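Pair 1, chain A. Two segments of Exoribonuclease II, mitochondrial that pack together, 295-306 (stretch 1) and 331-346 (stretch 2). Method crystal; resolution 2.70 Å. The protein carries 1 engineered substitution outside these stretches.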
# COMPACT_ATOMS: atom_id res chain seq x y z
N ILE A 295 27.44 17.03 2.04
CA ILE A 295 27.38 15.98 3.03
C ILE A 295 26.05 15.98 3.76
O ILE A 295 25.52 14.93 4.12
CB ILE A 295 28.53 16.11 4.03
CG1 ILE A 295 29.87 16.01 3.30
CG2 ILE A 295 28.40 15.08 5.13
CD1 ILE A 295 31.06 15.86 4.23
N ARG A 296 25.48 17.15 3.99
CA ARG A 296 24.17 17.12 4.59
C ARG A 296 23.24 16.33 3.70
O ARG A 296 22.54 15.42 4.16
CB ARG A 296 23.66 18.53 4.81
CG ARG A 296 24.33 19.18 5.95
CD ARG A 296 23.52 20.31 6.45
NE ARG A 296 23.42 21.46 5.56
CZ ARG A 296 23.43 22.70 6.02
NH1 ARG A 296 23.55 22.91 7.32
NH2 ARG A 296 23.33 23.74 5.21
N THR A 297 23.31 16.61 2.39
CA THR A 297 22.55 15.86 1.40
C THR A 297 22.74 14.37 1.59
O THR A 297 21.79 13.59 1.52
CB THR A 297 23.00 16.24 -0.00
OG1 THR A 297 22.69 17.61 -0.25
CG2 THR A 297 22.30 15.37 -1.00
N LEU A 298 23.98 13.95 1.77
CA LEU A 298 24.24 12.53 1.87
C LEU A 298 23.57 11.95 3.10
O LEU A 298 22.83 10.96 3.01
CB LEU A 298 25.74 12.30 1.90
CG LEU A 298 26.17 11.05 2.64
CD1 LEU A 298 25.83 9.83 1.83
CD2 LEU A 298 27.64 11.12 2.82
N LEU A 299 23.74 12.60 4.26
CA LEU A 299 23.09 12.12 5.47
C LEU A 299 21.59 12.09 5.29
O LEU A 299 20.90 11.16 5.73
CB LEU A 299 23.40 13.04 6.63
CG LEU A 299 24.87 13.13 6.95
CD1 LEU A 299 25.08 14.33 7.87
CD2 LEU A 299 25.33 11.83 7.55
N ASN A 300 21.07 13.10 4.61
CA ASN A 300 19.65 13.16 4.35
C ASN A 300 19.20 11.97 3.52
O ASN A 300 18.28 11.25 3.91
CB ASN A 300 19.35 14.48 3.68
CG ASN A 300 17.91 14.67 3.44
OD1 ASN A 300 17.10 14.62 4.35
ND2 ASN A 300 17.56 14.91 2.19
N ASP A 301 19.86 11.73 2.39
CA ASP A 301 19.48 10.59 1.58
C ASP A 301 19.61 9.28 2.35
O ASP A 301 18.97 8.29 1.99
CB ASP A 301 20.32 10.56 0.29
CG ASP A 301 19.81 11.54 -0.76
OD1 ASP A 301 18.63 11.89 -0.68
OD2 ASP A 301 20.56 11.95 -1.68
N TYR A 302 20.40 9.23 3.41
CA TYR A 302 20.45 7.99 4.18
C TYR A 302 19.26 7.87 5.13
O TYR A 302 18.56 6.86 5.12
CB TYR A 302 21.78 7.89 4.94
CG TYR A 302 22.09 6.49 5.43
CD1 TYR A 302 22.77 5.58 4.65
CD2 TYR A 302 21.68 6.08 6.69
CE1 TYR A 302 23.04 4.29 5.11
CE2 TYR A 302 21.94 4.81 7.16
CZ TYR A 302 22.62 3.92 6.37
OH TYR A 302 22.86 2.66 6.87
N ALA A 303 19.01 8.91 5.94
CA ALA A 303 17.90 8.88 6.89
C ALA A 303 16.56 8.65 6.21
O ALA A 303 15.67 7.99 6.76
CB ALA A 303 17.85 10.17 7.69
N ALA A 304 16.38 9.25 5.03
CA ALA A 304 15.16 9.11 4.27
C ALA A 304 14.99 7.72 3.67
O ALA A 304 13.88 7.38 3.26
CB ALA A 304 15.15 10.14 3.16
N GLY A 305 16.04 6.91 3.64
CA GLY A 305 15.97 5.58 3.07
C GLY A 305 16.22 5.49 1.58
O GLY A 305 15.93 4.45 0.98
N ASN A 306 16.77 6.55 0.97
CA ASN A 306 17.01 6.56 -0.46
C ASN A 306 18.27 5.82 -0.89
O ASN A 306 18.34 5.31 -2.01
CB ASN A 306 17.12 7.99 -0.95
CG ASN A 306 15.83 8.72 -0.90
OD1 ASN A 306 14.76 8.16 -1.13
ND2 ASN A 306 15.91 10.00 -0.56
N ASP A 331 26.44 2.04 16.18
CA ASP A 331 26.04 1.41 14.93
C ASP A 331 25.43 2.43 13.99
O ASP A 331 24.68 3.32 14.40
CB ASP A 331 25.07 0.25 15.18
N VAL A 332 25.77 2.30 12.72
CA VAL A 332 25.39 3.29 11.72
C VAL A 332 23.96 3.00 11.31
O VAL A 332 23.70 2.04 10.58
CB VAL A 332 26.32 3.23 10.51
CG1 VAL A 332 25.78 4.05 9.35
CG2 VAL A 332 27.72 3.68 10.90
N THR A 333 23.04 3.86 11.76
CA THR A 333 21.61 3.69 11.60
C THR A 333 21.03 4.99 11.09
O THR A 333 21.57 6.06 11.35
CB THR A 333 20.92 3.31 12.93
OG1 THR A 333 20.96 4.42 13.84
CG2 THR A 333 21.61 2.16 13.59
N ARG A 334 19.90 4.90 10.41
CA ARG A 334 19.29 6.12 9.90
C ARG A 334 19.04 7.11 11.01
O ARG A 334 19.28 8.30 10.84
CB ARG A 334 17.97 5.78 9.23
CG ARG A 334 18.00 4.49 8.43
CD ARG A 334 17.67 4.72 7.00
NE ARG A 334 16.31 5.18 6.85
CZ ARG A 334 15.28 4.37 6.64
NH1 ARG A 334 15.50 3.06 6.56
NH2 ARG A 334 14.05 4.87 6.53
N SER A 335 18.56 6.63 12.16
CA SER A 335 18.38 7.48 13.33
C SER A 335 19.63 8.25 13.64
O SER A 335 19.59 9.41 14.05
CB SER A 335 17.99 6.66 14.55
OG SER A 335 16.70 6.15 14.37
N LEU A 336 20.76 7.60 13.45
CA LEU A 336 22.01 8.23 13.79
C LEU A 336 22.37 9.28 12.76
O LEU A 336 22.80 10.38 13.11
CB LEU A 336 23.08 7.14 13.91
CG LEU A 336 24.19 7.46 14.88
CD1 LEU A 336 23.64 7.25 16.25
CD2 LEU A 336 25.34 6.53 14.60
N CYS A 337 22.08 9.01 11.49
CA CYS A 337 22.22 10.05 10.48
C CYS A 337 21.25 11.17 10.72
O CYS A 337 21.56 12.34 10.47
CB CYS A 337 22.00 9.48 9.09
SG CYS A 337 23.26 8.36 8.59
N GLY A 338 20.06 10.84 11.22
CA GLY A 338 19.09 11.87 11.55
C GLY A 338 19.58 12.76 12.67
O GLY A 338 19.58 13.98 12.54
N LYS A 339 20.03 12.15 13.78
CA LYS A 339 20.55 12.94 14.89
C LYS A 339 21.63 13.89 14.43
O LYS A 339 21.61 15.08 14.75
CB LYS A 339 21.14 12.03 15.96
CG LYS A 339 20.16 11.07 16.59
CD LYS A 339 20.73 10.53 17.89
CE LYS A 339 21.44 11.64 18.66
NZ LYS A 339 21.62 11.33 20.10
N LEU A 340 22.55 13.39 13.61
CA LEU A 340 23.63 14.25 13.18
C LEU A 340 23.11 15.34 12.27
O LEU A 340 23.38 16.52 12.47
CB LEU A 340 24.67 13.44 12.46
CG LEU A 340 25.76 14.40 12.03
CD1 LEU A 340 26.40 14.97 13.26
CD2 LEU A 340 26.78 13.71 11.20
N LEU A 341 22.36 14.94 11.26
CA LEU A 341 21.84 15.89 10.31
C LEU A 341 21.03 16.96 11.02
O LEU A 341 21.14 18.15 10.71
CB LEU A 341 20.99 15.15 9.30
CG LEU A 341 20.47 16.01 8.17
CD1 LEU A 341 21.50 16.98 7.68
CD2 LEU A 341 20.08 15.09 7.11
N VAL A 342 20.23 16.55 12.00
CA VAL A 342 19.52 17.52 12.82
C VAL A 342 20.52 18.45 13.48
O VAL A 342 20.33 19.67 13.54
CB VAL A 342 18.67 16.80 13.87
CG1 VAL A 342 18.46 17.68 15.09
CG2 VAL A 342 17.34 16.35 13.29
N GLU A 343 21.62 17.90 13.94
CA GLU A 343 22.56 18.68 14.72
C GLU A 343 23.26 19.73 13.88
O GLU A 343 23.72 20.74 14.40
CB GLU A 343 23.55 17.74 15.36
CG GLU A 343 24.45 18.40 16.30
CD GLU A 343 25.30 17.40 17.03
OE1 GLU A 343 24.75 16.34 17.40
OE2 GLU A 343 26.51 17.66 17.21
N ILE A 344 23.38 19.50 12.58
CA ILE A 344 24.14 20.38 11.71
C ILE A 344 23.24 21.16 10.76
O ILE A 344 23.72 21.67 9.75
CB ILE A 344 25.18 19.59 10.94
CG1 ILE A 344 24.45 18.51 10.15
CG2 ILE A 344 26.18 18.99 11.91
CD1 ILE A 344 25.23 17.96 9.01
N SER A 345 21.96 21.31 11.08
CA SER A 345 20.97 22.00 10.27
C SER A 345 20.20 22.98 11.14
O SER A 345 20.15 22.82 12.37
CB SER A 345 19.99 21.01 9.61
OG SER A 345 20.66 19.98 8.90
N PRO A 346 19.61 24.03 10.55
CA PRO A 346 19.11 25.12 11.39
C PRO A 346 17.91 24.64 12.19
O PRO A 346 17.14 23.79 11.74
CB PRO A 346 18.71 26.20 10.38
CG PRO A 346 19.30 25.78 9.08
CD PRO A 346 19.38 24.29 9.12

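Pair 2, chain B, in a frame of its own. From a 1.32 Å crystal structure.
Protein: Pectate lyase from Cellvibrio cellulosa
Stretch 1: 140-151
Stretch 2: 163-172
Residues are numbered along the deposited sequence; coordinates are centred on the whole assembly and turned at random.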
# COMPACT_ATOMS: atom_id res chain seq x y z
N ALA B 140 -0.77 4.38 4.02
CA ALA B 140 -0.39 5.61 4.74
C ALA B 140 -1.40 6.72 4.46
O ALA B 140 -1.81 7.44 5.35
CB ALA B 140 0.98 6.05 4.37
N LEU B 141 -1.77 6.87 3.20
CA LEU B 141 -2.77 7.87 2.84
C LEU B 141 -4.10 7.54 3.46
O LEU B 141 -4.85 8.44 3.82
CB LEU B 141 -2.90 8.03 1.33
CG LEU B 141 -1.67 8.59 0.65
CD1 LEU B 141 -1.86 8.57 -0.83
CD2 LEU B 141 -1.39 10.01 1.12
N THR B 142 -4.43 6.26 3.56
CA THR B 142 -5.67 5.83 4.18
C THR B 142 -5.68 6.25 5.65
O THR B 142 -6.67 6.77 6.16
CB THR B 142 -5.85 4.32 4.05
OG1 THR B 142 -5.96 3.98 2.66
CG2 THR B 142 -7.16 3.83 4.68
N VAL B 143 -4.57 6.03 6.34
CA VAL B 143 -4.47 6.44 7.74
C VAL B 143 -4.69 7.95 7.84
O VAL B 143 -5.48 8.42 8.68
CB VAL B 143 -3.11 6.08 8.35
CG1 VAL B 143 -2.98 6.69 9.72
CG2 VAL B 143 -2.94 4.58 8.42
N LEU B 144 -3.99 8.71 7.02
CA LEU B 144 -4.12 10.17 7.06
C LEU B 144 -5.55 10.59 6.73
O LEU B 144 -6.06 11.54 7.30
CB LEU B 144 -3.11 10.84 6.13
CG LEU B 144 -1.66 10.69 6.59
CD1 LEU B 144 -0.77 11.21 5.49
CD2 LEU B 144 -1.41 11.40 7.90
N ASP B 145 -6.18 9.90 5.80
CA ASP B 145 -7.56 10.20 5.44
C ASP B 145 -8.51 9.89 6.58
O ASP B 145 -9.43 10.65 6.84
CB ASP B 145 -7.97 9.45 4.20
CG ASP B 145 -9.37 9.76 3.80
OD1 ASP B 145 -9.64 10.88 3.29
OD2 ASP B 145 -10.27 8.91 3.97
N PHE B 146 -8.32 8.78 7.27
CA PHE B 146 -9.14 8.48 8.42
C PHE B 146 -8.92 9.56 9.49
O PHE B 146 -9.88 10.03 10.10
CB PHE B 146 -8.83 7.09 8.96
CG PHE B 146 -9.65 6.00 8.33
CD1 PHE B 146 -9.69 5.85 6.96
CD2 PHE B 146 -10.37 5.13 9.12
CE1 PHE B 146 -10.44 4.85 6.40
CE2 PHE B 146 -11.11 4.11 8.56
CZ PHE B 146 -11.16 3.98 7.19
N ALA B 147 -7.68 9.98 9.69
CA ALA B 147 -7.38 11.02 10.66
C ALA B 147 -8.08 12.31 10.24
O ALA B 147 -8.75 12.97 11.04
CB ALA B 147 -5.88 11.22 10.78
N ALA B 148 -7.96 12.65 8.96
CA ALA B 148 -8.53 13.90 8.44
C ALA B 148 -10.04 13.96 8.60
O ALA B 148 -10.62 15.05 8.74
CB ALA B 148 -8.18 14.09 6.97
N ASN B 149 -10.66 12.79 8.55
CA ASN B 149 -12.12 12.69 8.58
C ASN B 149 -12.67 12.29 9.93
O ASN B 149 -13.85 11.97 10.07
CB ASN B 149 -12.57 11.72 7.50
CG ASN B 149 -12.54 12.33 6.15
OD1 ASN B 149 -13.30 13.26 5.89
ND2 ASN B 149 -11.66 11.86 5.28
N LYS B 150 -11.81 12.33 10.93
CA LYS B 150 -12.21 12.01 12.29
C LYS B 150 -12.82 10.62 12.39
O LYS B 150 -13.74 10.39 13.17
CB LYS B 150 -13.18 13.08 12.81
CG LYS B 150 -12.94 13.48 14.24
CD LYS B 150 -13.23 14.96 14.49
CE LYS B 150 -14.50 15.44 13.82
NZ LYS B 150 -14.25 16.29 12.61
N ARG B 151 -12.33 9.67 11.61
CA ARG B 151 -12.80 8.30 11.71
C ARG B 151 -12.03 7.59 12.79
O ARG B 151 -10.84 7.83 12.96
CB ARG B 151 -12.60 7.52 10.42
CG ARG B 151 -13.34 8.07 9.27
CD ARG B 151 -13.49 7.12 8.10
NE ARG B 151 -14.02 7.88 6.98
CZ ARG B 151 -13.31 8.34 5.96
NH1 ARG B 151 -12.02 8.05 5.82
NH2 ARG B 151 -13.91 9.06 5.03
N ASP B 163 -4.89 20.31 12.42
CA ASP B 163 -4.18 19.08 12.09
C ASP B 163 -4.89 18.39 10.96
O ASP B 163 -4.26 17.95 10.01
CB ASP B 163 -4.17 18.13 13.26
CG ASP B 163 -3.37 18.64 14.42
OD1 ASP B 163 -2.47 19.48 14.22
OD2 ASP B 163 -3.61 18.23 15.56
N ARG B 164 -6.20 18.25 11.08
CA ARG B 164 -6.98 17.60 10.03
C ARG B 164 -6.87 18.31 8.70
O ARG B 164 -6.87 17.67 7.67
CB ARG B 164 -8.43 17.42 10.45
CG ARG B 164 -8.59 16.34 11.46
CD ARG B 164 -10.01 16.04 11.82
NE ARG B 164 -10.49 17.05 12.74
CZ ARG B 164 -10.32 17.00 14.05
NH1 ARG B 164 -9.76 15.95 14.63
NH2 ARG B 164 -10.77 17.99 14.82
N THR B 165 -6.76 19.64 8.71
CA THR B 165 -6.56 20.38 7.47
C THR B 165 -5.25 19.96 6.83
O THR B 165 -5.17 19.81 5.62
CB THR B 165 -6.55 21.88 7.77
OG1 THR B 165 -7.88 22.24 8.17
CG2 THR B 165 -6.26 22.73 6.52
N ARG B 166 -4.21 19.85 7.64
CA ARG B 166 -2.92 19.44 7.13
C ARG B 166 -2.99 18.03 6.57
O ARG B 166 -2.42 17.76 5.53
CB ARG B 166 -1.87 19.49 8.21
CG ARG B 166 -0.48 19.27 7.67
CD ARG B 166 0.56 19.46 8.72
NE ARG B 166 1.92 19.19 8.25
CZ ARG B 166 2.83 18.50 8.93
NH1 ARG B 166 2.53 17.97 10.11
NH2 ARG B 166 4.03 18.32 8.43
N PHE B 167 -3.69 17.16 7.25
CA PHE B 167 -3.85 15.78 6.77
C PHE B 167 -4.68 15.73 5.52
O PHE B 167 -4.36 14.98 4.62
CB PHE B 167 -4.46 14.88 7.82
CG PHE B 167 -3.70 14.83 9.10
CD1 PHE B 167 -2.36 15.12 9.15
CD2 PHE B 167 -4.35 14.52 10.28
CE1 PHE B 167 -1.66 15.10 10.33
CE2 PHE B 167 -3.66 14.50 11.48
CZ PHE B 167 -2.30 14.79 11.49
N LYS B 168 -5.75 16.53 5.43
CA LYS B 168 -6.53 16.57 4.22
C LYS B 168 -5.67 17.02 3.04
O LYS B 168 -5.75 16.46 1.95
CB LYS B 168 -7.74 17.50 4.35
CG LYS B 168 -8.60 17.44 3.12
CD LYS B 168 -9.85 18.24 3.25
CE LYS B 168 -10.63 18.17 1.95
NZ LYS B 168 -11.86 19.02 1.98
N THR B 169 -4.82 18.01 3.26
CA THR B 169 -3.92 18.49 2.23
C THR B 169 -2.98 17.35 1.80
O THR B 169 -2.78 17.12 0.62
CB THR B 169 -3.13 19.70 2.75
OG1 THR B 169 -4.05 20.79 2.92
CG2 THR B 169 -2.06 20.17 1.76
N ALA B 170 -2.42 16.62 2.75
CA ALA B 170 -1.53 15.51 2.42
C ALA B 170 -2.27 14.42 1.64
O ALA B 170 -1.75 13.86 0.69
CB ALA B 170 -0.93 14.93 3.69
N VAL B 171 -3.50 14.14 2.03
CA VAL B 171 -4.31 13.15 1.32
C VAL B 171 -4.62 13.61 -0.08
O VAL B 171 -4.54 12.84 -1.03
CB VAL B 171 -5.58 12.81 2.10
CG1 VAL B 171 -6.53 11.95 1.29
CG2 VAL B 171 -5.22 12.10 3.37
N THR B 172 -4.96 14.88 -0.22
CA THR B 172 -5.24 15.46 -1.52
C THR B 172 -4.03 15.40 -2.42
O THR B 172 -4.14 15.06 -3.59
CB THR B 172 -5.69 16.90 -1.35
OG1 THR B 172 -6.86 16.90 -0.52
CG2 THR B 172 -6.13 17.47 -2.65
O HOH W 1 -9.00 13.26 13.71

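Both pairs are two helices crossing near antiparallel: the angle between their N-to-C directions is 143° in pair 1 and 144° in pair 2, with axes approaching to 8.3 and 8.2 Å. Fourteen central residues superpose at 0.4 Å, so the central backbone is shared, while several side chains differ.

The tightest point of the backbones is the small residue at A303(A) and A148(B). A303(A) CA lies 4.3 Å from R334(A) CA, and A148(B) CA 4.3 Å from R164(B) CA, and a methyl group fits there. In pair 1 A303(A) CB lies 4.4 Å from C337(A) CB; in pair 2 the CB of A148(B) rests 3.9 Å from the CB of F167(B).

L299(A) and L144(B) are the shared knob, both pointing toward the partner helix in the same rotamer, chi1 m and chi2 t. Around it the volumes are dealt out differently. L341(A) and V171(B) close one flank, L299(A) CB to L341(A) CD2 at 3.9 Å and L144(B) CB to V171(B) CG2 at 3.7 Å. At the preceding position L340(A) reaches L299(A), CD2 to CD1 at 3.8 Å, while the smaller A170(B) meets L144(B), CB to CD1 at 4.1 Å.

The clearest trade pairs Y302(A) with C337(A) and A147(B) with F167(B). In pair 1 the first helix brings the ring and the second a small sulfur side chain, Y302(A) CD2 to C337(A) SG at 3.4 Å, the sulfur oblique to the ring. In pair 2 the aromatic sits on the second helix, and A147(B) CB approaches F167(B) CD2 at 3.7 Å. Each pair sets an aromatic against a small side chain, from opposite helices.

R296(A) and L141(B) both start sideways and end nearer. In pair 1 R296(A) NH1 donates to I344(A) O at 2.7 Å, a partner whose matching position lies beyond pair 2's stretch; L141(B) CD2 lies 3.9 Å from A170(B) O.

Arginine recurs at R334(A) and R164(B), turned to the carbonyls of A303(A) and A148(B). R334(A) NE donates to A303(A) O at 2.9 Å, nearly straight at 171°. R164(B) makes no direct hydrogen bond across; a water accepts from R164(B) NH1 at 2.9 Å and donates to A147(B) O at 2.7 Å. Over one guanidinium face lie G305(A) N in pair 1 and K150(B) CD in pair 2. Both residues have positive phi, and an ideal CB on G305(A) would come 3.2 Å from R334(A) NH2.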